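Local coordinates for protein aminoglycoside N(3)-acetyltransferase (Enterobacter cloacae, PDB 6NP3) that transfers an acetyl group from acetyl-CoA to the 3-amino group of 2-deoxystreptamine antibiotics such as gentamicin, and so probably confers resistance to them, at residues P146-L151 with L170-A175; R13-R18 with R235-P240; A92-G97 with I101-R106. All coordinates share one frame; numbering follows the deposited sequence.

Contact 1. Residues P146-L151 with L170-A175; sequences PIARFL and LHYAEA. With LLL ((2R,3R,4R,5R)-2-((1S,2S,3R,4S,6R)-4,6-diamino-3-((2R,3R,6S)-3-amino-6-(aminomethyl)-tetrahydro-2H-pyran-2-yloxy)-2-hydr oxycyclohexyloxy)-5-methyl-4-(methylamino)-tetrahydro-2H-pyran-3,5-diol), chain B.
Tyr172 is the projecting knob here, and Ile147, Ala148 and Leu151 form the shallow hollow on helix 146-151 that takes it. The short helix segments cross at -107° with their axes 9.9 Å apart, a separation bridged mainly by the tyrosine. With CG anti to the backbone N (chi1 -179°), its ring reaches across to the other helix. There Leu151 lays a methyl on one face in a CH-pi contact, CD1 lying 3.9 Å from the Tyr172 ring centroid and displaced toward the CG end. Ala148 CB comes up to Tyr172 CE2 at 3.8 Å, meeting the ring obliquely, while Ile147 CG2 rests against Tyr172 CB at 3.9 Å, the two side chains running in opposite directions. Val255 of helix 251-265 also touches both Leu151 and Tyr172. One residue earlier, His171 points into the gentamicin pocket and uses both ring nitrogens in its plane: ND1 donates to Glu174 OE2 (2.8 Å), and NE2 accepts from the antibiotic's N32, also at 2.8 Å. The joint between the helices is thus purely apolar and without hydrogen bonds, whereas the polar partners of His171 fix its rotation toward the deoxystreptamine amine, consistent with acetylation at that nitrogen.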
loop_
_atom_site.group_PDB
_atom_site.type_symbol
_atom_site.label_atom_id
_atom_site.label_comp_id
_atom_site.label_asym_id
_atom_site.label_seq_id
_atom_site.Cartn_x
_atom_site.Cartn_y
_atom_site.Cartn_z
ATOM N N PRO A 146 -2.574 -6.019 7.325
ATOM C CA PRO A 146 -3.490 -6.197 6.191
ATOM C C PRO A 146 -2.813 -6.754 4.956
ATOM O O PRO A 146 -3.442 -7.497 4.189
ATOM C CB PRO A 146 -4.032 -4.788 5.971
ATOM C CG PRO A 146 -4.053 -4.175 7.352
ATOM C CD PRO A 146 -2.737 -4.696 7.957
ATOM N N ILE A 147 -1.539 -6.434 4.737
ATOM C CA ILE A 147 -0.824 -7.034 3.617
ATOM C C ILE A 147 -0.737 -8.538 3.783
ATOM O O ILE A 147 -0.889 -9.287 2.811
ATOM C CB ILE A 147 0.584 -6.437 3.509
ATOM C CG1 ILE A 147 0.564 -4.951 3.227
ATOM C CG2 ILE A 147 1.467 -7.189 2.505
ATOM C CD1 ILE A 147 0.012 -4.614 1.942
ATOM N N ALA A 148 -0.426 -9.010 4.987
ATOM C CA ALA A 148 -0.388 -10.451 5.194
ATOM C C ALA A 148 -1.703 -11.106 4.786
ATOM O O ALA A 148 -1.706 -12.164 4.153
ATOM C CB ALA A 148 -0.047 -10.770 6.644
ATOM N N ARG A 149 -2.825 -10.533 5.189
ATOM C CA ARG A 149 -4.115 -11.126 4.855
ATOM C C ARG A 149 -4.414 -11.027 3.360
ATOM O O ARG A 149 -4.933 -11.977 2.765
ATOM C CB ARG A 149 -5.191 -10.507 5.748
ATOM C CG ARG A 149 -5.060 -11.009 7.175
ATOM C CD ARG A 149 -6.156 -10.491 8.121
ATOM N NE ARG A 149 -6.110 -9.046 8.282
ATOM C CZ ARG A 149 -5.272 -8.407 9.107
ATOM N NH1 ARG A 149 -4.407 -9.058 9.882
ATOM N NH2 ARG A 149 -5.297 -7.093 9.142
ATOM N N PHE A 150 -4.066 -9.902 2.725
ATOM C CA PHE A 150 -4.191 -9.753 1.272
ATOM C C PHE A 150 -3.456 -10.864 0.539
ATOM O O PHE A 150 -3.962 -11.419 -0.435
ATOM C CB PHE A 150 -3.619 -8.366 0.933
ATOM C CG PHE A 150 -3.381 -8.083 -0.521
ATOM C CD1 PHE A 150 -4.421 -7.787 -1.357
ATOM C CD2 PHE A 150 -2.103 -8.026 -1.020
ATOM C CE1 PHE A 150 -4.206 -7.502 -2.661
ATOM C CE2 PHE A 150 -1.901 -7.722 -2.357
ATOM C CZ PHE A 150 -2.957 -7.459 -3.153
ATOM N N LEU A 151 -2.245 -11.193 1.006
ATOM C CA LEU A 151 -1.442 -12.220 0.375
ATOM C C LEU A 151 -2.047 -13.592 0.579
ATOM O O LEU A 151 -1.801 -14.485 -0.230
ATOM C CB LEU A 151 -0.035 -12.246 0.954
ATOM C CG LEU A 151 0.811 -11.027 0.613
ATOM C CD1 LEU A 151 2.083 -10.971 1.440
ATOM C CD2 LEU A 151 1.111 -10.923 -0.866
ATOM N N LEU A 170 5.694 -5.918 -1.282
ATOM C CA LEU A 170 7.041 -6.455 -1.126
ATOM C C LEU A 170 7.690 -6.083 0.201
ATOM O O LEU A 170 8.672 -6.730 0.581
ATOM C CB LEU A 170 7.922 -6.073 -2.311
ATOM C CG LEU A 170 7.758 -6.980 -3.530
ATOM C CD1 LEU A 170 8.420 -6.380 -4.741
ATOM C CD2 LEU A 170 8.329 -8.353 -3.215
ATOM N N HIS A 171 7.185 -5.079 0.916
ATOM C CA HIS A 171 7.644 -4.902 2.291
ATOM C C HIS A 171 7.354 -6.114 3.167
ATOM O O HIS A 171 8.046 -6.287 4.184
ATOM C CB HIS A 171 7.120 -3.597 2.892
ATOM C CG HIS A 171 7.603 -2.374 2.179
ATOM N ND1 HIS A 171 8.939 -2.066 2.059
ATOM C CD2 HIS A 171 6.935 -1.369 1.563
ATOM C CE1 HIS A 171 9.071 -0.930 1.399
ATOM N NE2 HIS A 171 7.869 -0.485 1.086
ATOM N N TYR A 172 6.370 -6.949 2.827
ATOM C CA TYR A 172 6.189 -8.190 3.580
ATOM C C TYR A 172 7.396 -9.101 3.399
ATOM O O TYR A 172 7.864 -9.730 4.354
ATOM C CB TYR A 172 4.892 -8.876 3.130
ATOM C CG TYR A 172 4.617 -10.158 3.871
ATOM C CD1 TYR A 172 5.268 -11.325 3.537
ATOM C CD2 TYR A 172 3.740 -10.203 4.930
ATOM C CE1 TYR A 172 5.070 -12.501 4.243
ATOM C CE2 TYR A 172 3.517 -11.381 5.613
ATOM C CZ TYR A 172 4.188 -12.528 5.270
ATOM O OH TYR A 172 3.974 -13.690 5.995
ATOM N N ALA A 173 7.888 -9.209 2.167
ATOM C CA ALA A 173 9.062 -10.038 1.934
ATOM C C ALA A 173 10.238 -9.563 2.770
ATOM O O ALA A 173 11.015 -10.369 3.296
ATOM C CB ALA A 173 9.436 -10.022 0.464
ATOM N N GLU A 174 10.417 -8.255 2.861
ATOM C CA GLU A 174 11.504 -7.706 3.652
ATOM C C GLU A 174 11.344 -8.072 5.118
ATOM O O GLU A 174 12.324 -8.397 5.795
ATOM C CB GLU A 174 11.546 -6.185 3.464
ATOM C CG GLU A 174 11.896 -5.714 2.075
ATOM C CD GLU A 174 12.007 -4.244 1.930
ATOM O OE1 GLU A 174 12.756 -3.830 1.036
ATOM O OE2 GLU A 174 11.323 -3.495 2.640
ATOM N N ALA A 175 10.111 -8.004 5.627
ATOM C CA ALA A 175 9.845 -8.292 7.026
ATOM C C ALA A 175 10.190 -9.724 7.370
ATOM O O ALA A 175 10.785 -9.968 8.423
ATOM C CB ALA A 175 8.383 -8.035 7.324
HETATM C C11 LLL B . 9.333 5.865 -1.077
HETATM O O11 LLL B . 8.527 4.709 -0.731
HETATM C C21 LLL B . 9.008 6.221 -2.526
HETATM N N21 LLL B . 7.556 6.289 -2.641
HETATM C C31 LLL B . 9.441 5.130 -3.434
HETATM C C41 LLL B . 10.944 4.955 -3.288
HETATM C C51 LLL B . 11.246 4.662 -1.823
HETATM O O51 LLL B . 10.742 5.676 -1.000
HETATM C C61 LLL B . 12.741 4.589 -1.597
HETATM N N61 LLL B . 12.975 4.319 -0.179
HETATM C C12 LLL B . 6.622 3.780 2.913
HETATM N N12 LLL B . 6.284 3.344 4.262
HETATM C C22 LLL B . 7.198 2.633 2.084
HETATM C C32 LLL B . 7.445 3.159 0.685
HETATM N N32 LLL B . 7.976 2.077 -0.150
HETATM C C42 LLL B . 8.443 4.317 0.642
HETATM C C52 LLL B . 7.965 5.428 1.578
HETATM O O52 LLL B . 8.985 6.395 1.673
HETATM C C62 LLL B . 7.647 4.920 2.970
HETATM O O62 LLL B . 7.068 5.982 3.706
HETATM C C13 LLL B . 7.639 6.292 4.979
HETATM C C23 LLL B . 6.501 6.830 5.842
HETATM O O23 LLL B . 5.467 5.867 5.855
HETATM C C33 LLL B . 5.922 8.121 5.234
HETATM N N33 LLL B . 4.900 8.690 6.140
HETATM C C43 LLL B . 7.076 9.122 5.020
HETATM O O43 LLL B . 7.500 9.535 6.304
HETATM C C53 LLL B . 8.225 8.462 4.251
HETATM O O53 LLL B . 8.681 7.282 4.870
HETATM C C83 LLL B . 6.589 10.327 4.205
HETATM C C93 LLL B . 3.630 8.924 5.420
#

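Contact 2. Residues R13-R18 with R235-P240; sequences RDLGVR and RVAQGP
Leu15 closes helix 5-15 against Ala237, Gln238 and Gly239 of the outermost strand 237-241, and Gly16 ends the helix in a Schellman motif. Gly16 has a positive phi of 118°, a backbone shape that suits glycine, and its N makes a weak bond back to Arg13 O.

The tight part is small and centred on one methyl. With CG of Leu15 anti to the backbone N (chi1 -168°), the branch CD1 is brought down onto the peptide joining Gln238 to Gly239, 3.4 Å from Gly239 N and 3.5 Å from Gln238 C. Gly239, lacking a side chain, lets the methyl lie directly on the main chain. Beside it the Ala237 methyl faces the end of the helix, its CB only 3.2 Å from Leu15 O, with the two side chains less closely set. No hydrogen bond crosses the contact; the strand makes its backbone bonds to Leu248 and Ser246 of strand 244-250, its antiparallel neighbour in the mixed sheet.

The solvent side is looser. Ala237, Gln238 and Pro240 are exposed, and the Gln238 side chain leaves the helix and curls back on the chain just before it, Gln238 NE2 donating to Val236 O at 2.9 Å with that oxygen in the amide plane. On the helix side, exposed Arg18 folds over the turn. Arg18 NH1 gives one bond to Val17 O (3.0 Å), from above that carbonyl's plane, and a nearly straight one to Arg13 O (2.8 Å), where the donor lies in the carbonyl plane on a lone pair.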
loop_
_atom_site.group_PDB
_atom_site.type_symbol
_atom_site.label_atom_id
_atom_site.label_comp_id
_atom_site.label_asym_id
_atom_site.label_seq_id
_atom_site.Cartn_x
_atom_site.Cartn_y
_atom_site.Cartn_z
ATOM N N ARG A 13 -11.008 -5.379 -17.517
ATOM C CA ARG A 13 -11.343 -6.753 -17.862
ATOM C C ARG A 13 -10.315 -7.320 -18.828
ATOM O O ARG A 13 -9.882 -8.471 -18.687
ATOM C CB ARG A 13 -12.750 -6.804 -18.457
ATOM C CG ARG A 13 -13.872 -6.514 -17.467
ATOM C CD ARG A 13 -14.534 -7.813 -17.012
ATOM N NE ARG A 13 -15.579 -7.630 -16.008
ATOM C CZ ARG A 13 -15.343 -7.487 -14.707
ATOM N NH1 ARG A 13 -14.097 -7.488 -14.245
ATOM N NH2 ARG A 13 -16.360 -7.344 -13.868
ATOM N N ASP A 14 -9.923 -6.527 -19.829
ATOM C CA ASP A 14 -8.933 -7.007 -20.791
ATOM C C ASP A 14 -7.630 -7.367 -20.092
ATOM O O ASP A 14 -6.944 -8.309 -20.494
ATOM C CB ASP A 14 -8.596 -5.939 -21.831
ATOM C CG ASP A 14 -9.675 -5.713 -22.841
ATOM O OD1 ASP A 14 -10.553 -6.574 -22.979
ATOM O OD2 ASP A 14 -9.611 -4.660 -23.501
ATOM N N LEU A 15 -7.266 -6.622 -19.053
ATOM C CA LEU A 15 -6.023 -6.863 -18.340
ATOM C C LEU A 15 -6.095 -8.096 -17.459
ATOM O O LEU A 15 -5.054 -8.632 -17.056
ATOM C CB LEU A 15 -5.751 -5.638 -17.483
ATOM C CG LEU A 15 -4.370 -5.537 -16.862
ATOM C CD1 LEU A 15 -3.310 -5.348 -17.925
ATOM C CD2 LEU A 15 -4.353 -4.393 -15.863
ATOM N N GLY A 16 -7.301 -8.540 -17.124
ATOM C CA GLY A 16 -7.466 -9.753 -16.362
ATOM C C GLY A 16 -8.138 -9.573 -15.024
ATOM O O GLY A 16 -8.241 -10.537 -14.276
ATOM N N VAL A 17 -8.627 -8.386 -14.707
ATOM C CA VAL A 17 -9.427 -8.239 -13.501
ATOM C C VAL A 17 -10.775 -8.912 -13.695
ATOM O O VAL A 17 -11.453 -8.706 -14.709
ATOM C CB VAL A 17 -9.629 -6.763 -13.178
ATOM C CG1 VAL A 17 -10.463 -6.633 -11.911
ATOM C CG2 VAL A 17 -8.293 -6.061 -12.962
ATOM N N ARG A 18 -11.153 -9.759 -12.752
ATOM C CA ARG A 18 -12.382 -10.522 -12.814
ATOM C C ARG A 18 -13.259 -10.211 -11.614
ATOM O O ARG A 18 -12.780 -9.844 -10.531
ATOM C CB ARG A 18 -12.081 -12.011 -12.819
ATOM C CG ARG A 18 -11.332 -12.481 -14.056
ATOM C CD ARG A 18 -12.209 -12.391 -15.301
ATOM N NE ARG A 18 -11.501 -12.689 -16.543
ATOM C CZ ARG A 18 -10.943 -11.779 -17.333
ATOM N NH1 ARG A 18 -10.968 -10.500 -17.011
ATOM N NH2 ARG A 18 -10.339 -12.157 -18.442
ATOM N N ARG A 235 5.828 -13.853 -16.841
ATOM C CA ARG A 235 4.667 -13.469 -17.631
ATOM C C ARG A 235 3.660 -12.776 -16.729
ATOM O O ARG A 235 3.226 -13.343 -15.721
ATOM C CB ARG A 235 4.056 -14.697 -18.297
ATOM C CG ARG A 235 4.964 -15.230 -19.400
ATOM C CD ARG A 235 4.324 -16.358 -20.172
ATOM N NE ARG A 235 3.193 -15.896 -20.969
ATOM C CZ ARG A 235 2.516 -16.668 -21.809
ATOM N NH1 ARG A 235 2.861 -17.934 -21.939
ATOM N NH2 ARG A 235 1.498 -16.178 -22.496
ATOM N N VAL A 236 3.316 -11.553 -17.098
ATOM C CA VAL A 236 2.411 -10.688 -16.359
ATOM C C VAL A 236 1.550 -9.964 -17.387
ATOM O O VAL A 236 2.075 -9.356 -18.328
ATOM C CB VAL A 236 3.233 -9.684 -15.527
ATOM C CG1 VAL A 236 2.329 -8.649 -14.903
ATOM C CG2 VAL A 236 4.089 -10.384 -14.469
ATOM N N ALA A 237 0.228 -10.005 -17.218
ATOM C CA ALA A 237 -0.638 -9.294 -18.148
ATOM C C ALA A 237 -0.325 -7.807 -18.129
ATOM O O ALA A 237 -0.219 -7.193 -17.061
ATOM C CB ALA A 237 -2.109 -9.508 -17.783
ATOM N N GLN A 238 -0.170 -7.239 -19.325
ATOM C CA GLN A 238 0.140 -5.838 -19.522
ATOM C C GLN A 238 -0.871 -5.270 -20.501
ATOM O O GLN A 238 -1.316 -5.952 -21.428
ATOM C CB GLN A 238 1.548 -5.688 -20.094
ATOM C CG GLN A 238 2.641 -6.232 -19.158
ATOM C CD GLN A 238 3.888 -6.680 -19.890
ATOM O OE1 GLN A 238 4.545 -5.893 -20.563
ATOM N NE2 GLN A 238 4.209 -7.959 -19.768
ATOM N N GLY A 239 -1.210 -4.015 -20.303
ATOM C CA GLY A 239 -2.148 -3.347 -21.166
ATOM C C GLY A 239 -2.523 -1.992 -20.628
ATOM O O GLY A 239 -2.139 -1.633 -19.508
ATOM N N PRO A 240 -3.301 -1.221 -21.391
ATOM C CA PRO A 240 -3.612 0.151 -20.978
ATOM C C PRO A 240 -4.762 0.179 -19.986
ATOM O O PRO A 240 -5.712 -0.604 -20.088
ATOM C CB PRO A 240 -4.051 0.816 -22.294
ATOM C CG PRO A 240 -4.639 -0.312 -23.081
ATOM C CD PRO A 240 -3.755 -1.493 -22.770
#

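Contact 3. Residues A92-G97 with I101-R106; sequences APAYPG and INEFIR. With LLL ((2R,3R,4R,5R)-2-((1S,2S,3R,4S,6R)-4,6-diamino-3-((2R,3R,6S)-3-amino-6-(aminomethyl)-tetrahydro-2H-pyran-2-yloxy)-2-hydr oxycyclohexyloxy)-5-methyl-4-(methylamino)-tetrahydro-2H-pyran-3,5-diol), chain B.
Ala94 and Glu103 bring their CA atoms within 5.1 Å, where the extended backbone of Pro93 and Ala94 (psi near 160°) runs past helix 101-106. Glu103 makes the direct polar link: Ala94 N donates to its OE2 at 2.9 Å in an almost straight bond (173°), on the syn side but well out of the carboxylate plane. From the opposite face Arg106 NE donates to Glu103 OE2, also at 2.9 Å, while Arg106 NH2 forms a salt bridge with Glu103 OE1 (2.7 Å). This two-nitrogen, side-on grip, together with the bend at chi2 of both chains, holds the carboxylate in position for the loop amide. The Arg106 guanidinium turns one face to the loop, Ala92 O sitting 3.4 Å above its plane and over its centre but making no hydrogen bond to it; that oxygen accepts from Arg113 instead. Ala94 CB packs on Asn102 CB at 4.0 Å, and a water donating to Tyr95 O and accepting from Asn102 ND2 spans the remaining separation. Tyr95 leaves the backbone on the side away from the helix, and its ring meets Phe98 and the antibiotic, gentamicin's methyl C93 lying over one Tyr95 face, 3.6 Å above the plane. Tyr95 thus belongs to the aminoglycoside pocket, and the loop carrying it is joined to helix 101-106 by the Glu103-Arg106 pair.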
loop_
_atom_site.group_PDB
_atom_site.type_symbol
_atom_site.label_atom_id
_atom_site.label_comp_id
_atom_site.label_asym_id
_atom_site.label_seq_id
_atom_site.Cartn_x
_atom_site.Cartn_y
_atom_site.Cartn_z
ATOM N N ALA A 92 -8.989 11.337 8.958
ATOM C CA ALA A 92 -7.606 11.651 8.610
ATOM C C ALA A 92 -7.393 11.514 7.108
ATOM O O ALA A 92 -7.596 10.420 6.558
ATOM C CB ALA A 92 -6.687 10.693 9.369
ATOM N N PRO A 93 -6.945 12.542 6.405
ATOM C CA PRO A 93 -6.724 12.386 4.965
ATOM C C PRO A 93 -5.535 11.491 4.632
ATOM O O PRO A 93 -4.593 11.328 5.414
ATOM C CB PRO A 93 -6.498 13.819 4.467
ATOM C CG PRO A 93 -6.273 14.644 5.689
ATOM C CD PRO A 93 -6.863 13.949 6.854
ATOM N N ALA A 94 -5.604 10.902 3.444
ATOM C CA ALA A 94 -4.545 10.052 2.930
ATOM C C ALA A 94 -3.276 10.866 2.681
ATOM O O ALA A 94 -3.306 12.094 2.527
ATOM C CB ALA A 94 -5.024 9.406 1.626
ATOM N N TYR A 95 -2.149 10.155 2.597
ATOM C CA TYR A 95 -0.864 10.798 2.329
ATOM C C TYR A 95 -0.742 11.106 0.838
ATOM O O TYR A 95 -0.751 10.186 0.030
ATOM C CB TYR A 95 0.280 9.893 2.769
ATOM C CG TYR A 95 1.630 10.560 2.617
ATOM C CD1 TYR A 95 2.020 11.581 3.472
ATOM C CD2 TYR A 95 2.503 10.188 1.614
ATOM C CE1 TYR A 95 3.264 12.204 3.339
ATOM C CE2 TYR A 95 3.751 10.801 1.479
ATOM C CZ TYR A 95 4.106 11.810 2.337
ATOM O OH TYR A 95 5.333 12.435 2.220
ATOM N N PRO A 96 -0.618 12.363 0.428
ATOM C CA PRO A 96 -0.679 12.623 -1.025
ATOM C C PRO A 96 0.403 11.928 -1.847
ATOM O O PRO A 96 0.165 11.599 -3.016
ATOM C CB PRO A 96 -0.610 14.148 -1.115
ATOM C CG PRO A 96 -1.168 14.629 0.197
ATOM C CD PRO A 96 -0.675 13.602 1.215
ATOM N N GLY A 97 1.576 11.668 -1.270
ATOM C CA GLY A 97 2.692 11.139 -2.037
ATOM C C GLY A 97 2.536 9.710 -2.523
ATOM O O GLY A 97 3.321 9.281 -3.375
ATOM N N ILE A 101 -5.283 9.296 -5.846
ATOM C CA ILE A 101 -6.493 8.492 -5.860
ATOM C C ILE A 101 -6.853 8.014 -4.463
ATOM O O ILE A 101 -8.017 7.701 -4.195
ATOM C CB ILE A 101 -6.331 7.315 -6.841
ATOM C CG1 ILE A 101 -7.717 6.816 -7.251
ATOM C CG2 ILE A 101 -5.524 6.170 -6.227
ATOM C CD1 ILE A 101 -7.700 5.727 -8.280
ATOM N N ASN A 102 -5.880 7.933 -3.553
ATOM C CA ASN A 102 -6.145 7.259 -2.287
ATOM C C ASN A 102 -7.135 8.020 -1.425
ATOM O O ASN A 102 -7.892 7.402 -0.672
ATOM C CB ASN A 102 -4.831 6.969 -1.571
ATOM C CG ASN A 102 -4.102 5.830 -2.195
ATOM O OD1 ASN A 102 -4.722 4.905 -2.727
ATOM N ND2 ASN A 102 -2.781 5.863 -2.118
ATOM N N GLU A 103 -7.157 9.343 -1.510
ATOM C CA GLU A 103 -8.152 10.085 -0.743
ATOM C C GLU A 103 -9.559 9.808 -1.252
ATOM O O GLU A 103 -10.502 9.791 -0.459
ATOM C CB GLU A 103 -7.792 11.573 -0.762
ATOM C CG GLU A 103 -8.757 12.494 -0.024
ATOM C CD GLU A 103 -8.754 12.310 1.483
ATOM O OE1 GLU A 103 -9.468 13.080 2.174
ATOM O OE2 GLU A 103 -8.047 11.408 2.006
ATOM N N PHE A 104 -9.708 9.559 -2.559
ATOM C CA PHE A 104 -11.003 9.177 -3.108
ATOM C C PHE A 104 -11.383 7.776 -2.656
ATOM O O PHE A 104 -12.543 7.519 -2.333
ATOM C CB PHE A 104 -10.986 9.250 -4.637
ATOM C CG PHE A 104 -10.844 10.643 -5.175
ATOM C CD1 PHE A 104 -9.600 11.225 -5.306
ATOM C CD2 PHE A 104 -11.960 11.385 -5.520
ATOM C CE1 PHE A 104 -9.464 12.521 -5.776
ATOM C CE2 PHE A 104 -11.834 12.670 -5.999
ATOM C CZ PHE A 104 -10.594 13.244 -6.129
ATOM N N ILE A 105 -10.429 6.844 -2.640
ATOM C CA ILE A 105 -10.727 5.504 -2.141
ATOM C C ILE A 105 -11.187 5.558 -0.687
ATOM O O ILE A 105 -12.210 4.976 -0.304
ATOM C CB ILE A 105 -9.500 4.586 -2.324
ATOM C CG1 ILE A 105 -9.215 4.366 -3.817
ATOM C CG2 ILE A 105 -9.727 3.259 -1.614
ATOM C CD1 ILE A 105 -7.981 3.526 -4.110
ATOM N N ARG A 106 -10.413 6.224 0.159
ATOM C CA ARG A 106 -10.696 6.124 1.580
ATOM C C ARG A 106 -11.999 6.816 1.974
ATOM O O ARG A 106 -12.608 6.428 2.973
ATOM C CB ARG A 106 -9.507 6.616 2.408
ATOM C CG ARG A 106 -9.358 8.111 2.498
ATOM C CD ARG A 106 -9.877 8.651 3.824
ATOM N NE ARG A 106 -9.782 10.102 3.858
ATOM C CZ ARG A 106 -10.485 10.872 4.671
ATOM N NH1 ARG A 106 -11.252 10.316 5.592
ATOM N NH2 ARG A 106 -10.362 12.188 4.597
HETATM C C11 LLL B . 9.333 5.865 -1.077
HETATM O O11 LLL B . 8.527 4.709 -0.731
HETATM C C21 LLL B . 9.008 6.221 -2.526
HETATM N N21 LLL B . 7.556 6.289 -2.641
HETATM C C31 LLL B . 9.441 5.130 -3.434
HETATM C C41 LLL B . 10.944 4.955 -3.288
HETATM C C51 LLL B . 11.246 4.662 -1.823
HETATM O O51 LLL B . 10.742 5.676 -1.000
HETATM C C61 LLL B . 12.741 4.589 -1.597
HETATM N N61 LLL B . 12.975 4.319 -0.179
HETATM C C12 LLL B . 6.622 3.780 2.913
HETATM N N12 LLL B . 6.284 3.344 4.262
HETATM C C22 LLL B . 7.198 2.633 2.084
HETATM C C32 LLL B . 7.445 3.159 0.685
HETATM N N32 LLL B . 7.976 2.077 -0.150
HETATM C C42 LLL B . 8.443 4.317 0.642
HETATM C C52 LLL B . 7.965 5.428 1.578
HETATM O O52 LLL B . 8.985 6.395 1.673
HETATM C C62 LLL B . 7.647 4.920 2.970
HETATM O O62 LLL B . 7.068 5.982 3.706
HETATM C C13 LLL B . 7.639 6.292 4.979
HETATM C C23 LLL B . 6.501 6.830 5.842
HETATM O O23 LLL B . 5.467 5.867 5.855
HETATM C C33 LLL B . 5.922 8.121 5.234
HETATM N N33 LLL B . 4.900 8.690 6.140
HETATM C C43 LLL B . 7.076 9.122 5.020
HETATM O O43 LLL B . 7.500 9.535 6.304
HETATM C C53 LLL B . 8.225 8.462 4.251
HETATM O O53 LLL B . 8.681 7.282 4.870
HETATM C C83 LLL B . 6.589 10.327 4.205
HETATM C C93 LLL B . 3.630 8.924 5.420
HETATM O O HOH W 1 -2.027 7.800 -0.078
#

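From the N terminus, residues 13-18 open contact 2, which closes only at 235-240, so both other contacts fall within its 216-residue span. Contact 3 comes first and shuts a very short loop, three residues between its segments, joining the pocket loop to helix 101-106. Contact 1 follows in series, its 18 intervening residues including sheet strand 156-160, and joins helix 146-151 to helix 170-176. No loops cross. Contact 2 ties the N-terminal helix to the edge strand near the end of the chain. Contacts 1 and 3 lie on opposite sides of the chain's centre, their centres about 20 Å apart and without touching, yet each supplies a side chain to gentamicin.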